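Local structure of thiosulfate sulfurtransferase TUM1 (Saccharomyces cerevisiae, 3UTN) at residues 235-239 and 240-244; 52-55 and 56-59. The protein passes sulfur from the desulfurase NFS1 to UBA4 for 2-thiolation of the wobble uridine of tRNAs, through a persulfide formed in its second rhodanese domain. All blocks are in the same frame, centred on the assembly; numbering follows the deposited sequence.

Interaction 1. Residues 235-239 and 240-244; sequences QPLPY and GSLLD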
loop_
_atom_site.group_PDB
_atom_site.type_symbol
_atom_site.label_atom_id
_atom_site.label_comp_id
_atom_site.label_asym_id
_atom_site.label_seq_id
_atom_site.Cartn_x
_atom_site.Cartn_y
_atom_site.Cartn_z
ATOM N N GLN A 235 4.728 -3.390 -16.514
ATOM C CA GLN A 235 5.491 -2.226 -16.877
ATOM C C GLN A 235 6.052 -1.660 -15.605
ATOM O O GLN A 235 5.441 -1.808 -14.545
ATOM C CB GLN A 235 4.589 -1.203 -17.529
ATOM C CG GLN A 235 3.884 -1.700 -18.767
ATOM C CD GLN A 235 2.889 -0.682 -19.240
ATOM O OE1 GLN A 235 3.269 0.319 -19.817
ATOM N NE2 GLN A 235 1.615 -0.916 -18.969
ATOM N N PRO A 236 7.224 -1.019 -15.693
ATOM C CA PRO A 236 7.776 -0.470 -14.479
ATOM C C PRO A 236 7.049 0.808 -14.118
ATOM O O PRO A 236 6.939 1.727 -14.931
ATOM C CB PRO A 236 9.220 -0.174 -14.859
ATOM C CG PRO A 236 9.156 0.141 -16.315
ATOM C CD PRO A 236 8.047 -0.695 -16.876
ATOM N N LEU A 237 6.520 0.846 -12.910
ATOM C CA LEU A 237 6.018 2.086 -12.375
ATOM C C LEU A 237 6.558 2.172 -10.960
ATOM O O LEU A 237 5.826 1.948 -10.004
ATOM C CB LEU A 237 4.494 2.126 -12.428
ATOM C CG LEU A 237 3.839 3.505 -12.327
ATOM C CD1 LEU A 237 4.414 4.478 -13.351
ATOM C CD2 LEU A 237 2.343 3.361 -12.522
ATOM N N PRO A 238 7.866 2.461 -10.828
ATOM C CA PRO A 238 8.465 2.526 -9.509
ATOM C C PRO A 238 7.655 3.479 -8.662
ATOM O O PRO A 238 7.378 4.601 -9.082
ATOM C CB PRO A 238 9.863 3.063 -9.793
ATOM C CG PRO A 238 10.156 2.531 -11.153
ATOM C CD PRO A 238 8.862 2.730 -11.878
ATOM N N TYR A 239 7.226 3.004 -7.500
ATOM C CA TYR A 239 6.264 3.735 -6.690
ATOM C C TYR A 239 6.700 5.168 -6.411
ATOM O O TYR A 239 5.869 6.068 -6.368
ATOM C CB TYR A 239 5.989 2.988 -5.389
ATOM C CG TYR A 239 7.108 3.050 -4.392
ATOM C CD1 TYR A 239 7.192 4.102 -3.483
ATOM C CD2 TYR A 239 8.084 2.060 -4.349
ATOM C CE1 TYR A 239 8.212 4.163 -2.554
ATOM C CE2 TYR A 239 9.112 2.117 -3.425
ATOM C CZ TYR A 239 9.165 3.170 -2.533
ATOM O OH TYR A 239 10.176 3.238 -1.612
ATOM N N GLY A 240 8.007 5.359 -6.232
ATOM C CA GLY A 240 8.583 6.667 -5.954
ATOM C C GLY A 240 8.264 7.674 -7.038
ATOM O O GLY A 240 8.172 8.870 -6.773
ATOM N N SER A 241 8.068 7.180 -8.257
ATOM C CA SER A 241 7.720 8.037 -9.384
ATOM C C SER A 241 6.343 8.660 -9.199
ATOM O O SER A 241 6.017 9.646 -9.838
ATOM C CB SER A 241 7.756 7.248 -10.689
ATOM O OG SER A 241 6.645 6.369 -10.786
ATOM N N LEU A 242 5.536 8.071 -8.328
ATOM C CA LEU A 242 4.171 8.529 -8.152
ATOM C C LEU A 242 4.005 9.312 -6.860
ATOM O O LEU A 242 2.915 9.757 -6.527
ATOM C CB LEU A 242 3.204 7.348 -8.234
ATOM C CG LEU A 242 3.216 6.656 -9.597
ATOM C CD1 LEU A 242 2.159 5.577 -9.643
ATOM C CD2 LEU A 242 2.973 7.652 -10.718
ATOM N N LEU A 243 5.104 9.480 -6.140
ATOM C CA LEU A 243 5.093 10.246 -4.914
ATOM C C LEU A 243 5.953 11.463 -5.112
ATOM O O LEU A 243 6.922 11.420 -5.871
ATOM C CB LEU A 243 5.641 9.413 -3.761
ATOM C CG LEU A 243 4.874 8.126 -3.459
ATOM C CD1 LEU A 243 5.538 7.395 -2.308
ATOM C CD2 LEU A 243 3.423 8.440 -3.134
ATOM N N ASP A 244 5.608 12.551 -4.439
ATOM C CA ASP A 244 6.495 13.694 -4.436
ATOM C C ASP A 244 7.861 13.224 -3.934
ATOM O O ASP A 244 7.939 12.537 -2.915
ATOM C CB ASP A 244 5.952 14.823 -3.571
ATOM C CG ASP A 244 6.956 15.941 -3.399
ATOM O OD1 ASP A 244 6.931 16.893 -4.204
ATOM O OD2 ASP A 244 7.792 15.844 -2.478
#
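Leu237 and Leu242 cross at about a right angle, methyl against methyl, with CD2 of Leu237 lying 3.6 Å from CD1 of Leu242. The strand has ended at Pro236; between the two leucines the chain winds into a short 3-10 turn, 239-242, and the carbonyl of Pro238 starts it. Pro238 O takes two bonds from one residue: Ser241 N reaches it at 2.8 Å from above the carbonyl plane, while Ser241 OG comes in much closer to that plane, 2.6 Å from Pro238 O. The serine hydroxyl can do this because OG sits between its own backbone N and carbonyl carbon (chi1 73°), turned back over the start of the turn. One residue on, Leu242 N bonds to Tyr239 O at 2.8 Å, the usual i to i+3 spacing. The CB of Tyr239 points away from residues 240-244, yet its ring edge meets CD1 of Leu243, 3.9 Å from Tyr239 CD1. Helix 286-297 packs against that ring through Ser287, Ile290 and Ile291. With an alanine here Leu243 CD1 has no ring to rest on, and a gap would probably open against Ile290 and Ile291. The Tyr239 side chain lies about 6 Å from that of Cys282, which places this 3-10 turn, following edge strand 234-236, next to the persulfide site of the catalytic rhodanese domain.

Interaction 2. Residues 52-55 and 56-59; sequences ATWY and LPSW
Tyr55 and Trp59 meet edge to edge, their side chains crossing at about a right angle, with CD1 of Tyr55 3.5 Å from CE3 of Trp59. CG2 of Thr53 sits over one face of the Tyr55 ring, toward its rim. Leu56 CB lies over the middle of one face of the Trp59 indole, 3.6 Å above its plane. On the Trp54 indole, the backbone N of Leu56 lies over one face, and the leucine methyl CD2 touches the six-membered ring, 3.5 Å from Trp54 CZ3. With CG opposite the backbone N (chi1 176°), Trp54 carries its ring forward along the chain to Leu56, and its CZ2 comes within 4.2 Å of Pro57 CD. No hydrogen bond joins residues 52-55 to 56-59; the bend is closed by Trp59 N to Leu56 O at 2.7 Å, which ties the short 3-10 turn. Around it, the Tyr55 hydroxyl bonds to Asp66 on helix 63-69, His93 meets Trp54 edge to face, and Phe125 packs on Trp59. These aromatics pack within the loop that runs from strand 47-51, an inner strand of the first rhodanese sheet, to helix 63-69.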
loop_
_atom_site.group_PDB
_atom_site.type_symbol
_atom_site.label_atom_id
_atom_site.label_comp_id
_atom_site.label_asym_id
_atom_site.label_seq_id
_atom_site.Cartn_x
_atom_site.Cartn_y
_atom_site.Cartn_z
ATOM N N ALA A 52 1.030 2.820 10.154
ATOM C CA ALA A 52 1.316 1.580 9.468
ATOM C C ALA A 52 2.779 1.550 9.112
ATOM O O ALA A 52 3.204 0.812 8.223
ATOM C CB ALA A 52 0.466 1.467 8.227
ATOM N N THR A 53 3.553 2.354 9.822
ATOM C CA THR A 53 4.957 2.476 9.531
ATOM C C THR A 53 5.566 1.106 9.482
ATOM O O THR A 53 5.368 0.267 10.358
ATOM C CB THR A 53 5.690 3.340 10.548
ATOM O OG1 THR A 53 5.197 4.671 10.447
ATOM C CG2 THR A 53 7.168 3.354 10.257
ATOM N N TRP A 54 6.271 0.885 8.398
ATOM C CA TRP A 54 6.977 -0.332 8.213
ATOM C C TRP A 54 8.192 0.083 7.469
ATOM O O TRP A 54 8.124 0.907 6.564
ATOM C CB TRP A 54 6.128 -1.297 7.418
ATOM C CG TRP A 54 6.853 -2.565 7.115
ATOM C CD1 TRP A 54 6.866 -3.736 7.860
ATOM C CD2 TRP A 54 7.718 -2.822 5.974
ATOM N NE1 TRP A 54 7.657 -4.677 7.264
ATOM C CE2 TRP A 54 8.200 -4.193 6.129
ATOM C CE3 TRP A 54 8.125 -2.081 4.869
ATOM C CZ2 TRP A 54 9.055 -4.778 5.210
ATOM C CZ3 TRP A 54 8.985 -2.684 3.950
ATOM C CH2 TRP A 54 9.435 -4.002 4.116
ATOM N N TYR A 55 9.321 -0.478 7.865
ATOM C CA TYR A 55 10.586 -0.079 7.308
ATOM C C TYR A 55 11.211 -1.232 6.582
ATOM O O TYR A 55 10.995 -2.378 6.941
ATOM C CB TYR A 55 11.514 0.345 8.426
ATOM C CG TYR A 55 11.051 1.561 9.165
ATOM C CD1 TYR A 55 10.743 2.734 8.483
ATOM C CD2 TYR A 55 10.958 1.556 10.546
ATOM C CE1 TYR A 55 10.342 3.867 9.162
ATOM C CE2 TYR A 55 10.560 2.683 11.234
ATOM C CZ TYR A 55 10.258 3.833 10.535
ATOM O OH TYR A 55 9.858 4.943 11.207
ATOM N N LEU A 56 11.979 -0.921 5.547
ATOM C CA LEU A 56 12.861 -1.912 4.980
ATOM C C LEU A 56 13.842 -2.254 6.076
ATOM O O LEU A 56 14.418 -1.350 6.679
ATOM C CB LEU A 56 13.597 -1.349 3.771
ATOM C CG LEU A 56 12.747 -1.064 2.539
ATOM C CD1 LEU A 56 13.645 -0.589 1.409
ATOM C CD2 LEU A 56 11.966 -2.302 2.126
ATOM N N PRO A 57 13.997 -3.554 6.377
ATOM C CA PRO A 57 14.984 -3.980 7.364
ATOM C C PRO A 57 16.352 -3.369 7.102
ATOM O O PRO A 57 17.082 -3.088 8.048
ATOM C CB PRO A 57 15.018 -5.492 7.179
ATOM C CG PRO A 57 13.616 -5.821 6.797
ATOM C CD PRO A 57 13.160 -4.682 5.924
ATOM N N SER A 58 16.677 -3.137 5.831
ATOM C CA SER A 58 17.931 -2.482 5.460
ATOM C C SER A 58 18.105 -1.131 6.154
ATOM O O SER A 58 19.227 -0.700 6.400
ATOM C CB SER A 58 18.019 -2.303 3.941
ATOM O OG SER A 58 16.962 -1.488 3.462
ATOM N N TRP A 59 16.998 -0.468 6.474
ATOM C CA TRP A 59 17.062 0.844 7.114
ATOM C C TRP A 59 17.446 0.800 8.560
ATOM O O TRP A 59 17.762 1.837 9.144
ATOM C CB TRP A 59 15.744 1.586 6.970
ATOM C CG TRP A 59 15.345 1.839 5.542
ATOM C CD1 TRP A 59 16.168 1.870 4.419
ATOM C CD2 TRP A 59 14.002 2.132 5.042
ATOM N NE1 TRP A 59 15.440 2.138 3.290
ATOM C CE2 TRP A 59 14.134 2.310 3.593
ATOM C CE3 TRP A 59 12.749 2.259 5.624
ATOM C CZ2 TRP A 59 13.044 2.600 2.786
ATOM C CZ3 TRP A 59 11.658 2.546 4.799
ATOM C CH2 TRP A 59 11.803 2.714 3.417
#

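In the fold
Interaction 2 comes first along the chain, in the N-terminal rhodanese domain, and interaction 1 follows in the C-terminal one. Each follows a strand of a five-stranded parallel sheet of order 1-5-4-2-3, but at different places: 52-59 comes after strand 47-51, the second of its sheet, whereas 235-244 continues from edge strand 234-236, the third, with its first two residues still in the strand. Their centres are 18 Å apart, yet their nearest atoms come to about 5 Å without touching, so the two loops come close where the domains approach each other. The Trp54 side chain is about 9 Å from that of Cys282, consistent with the non-catalytic domain lining the approach to Cys282, without touching it here.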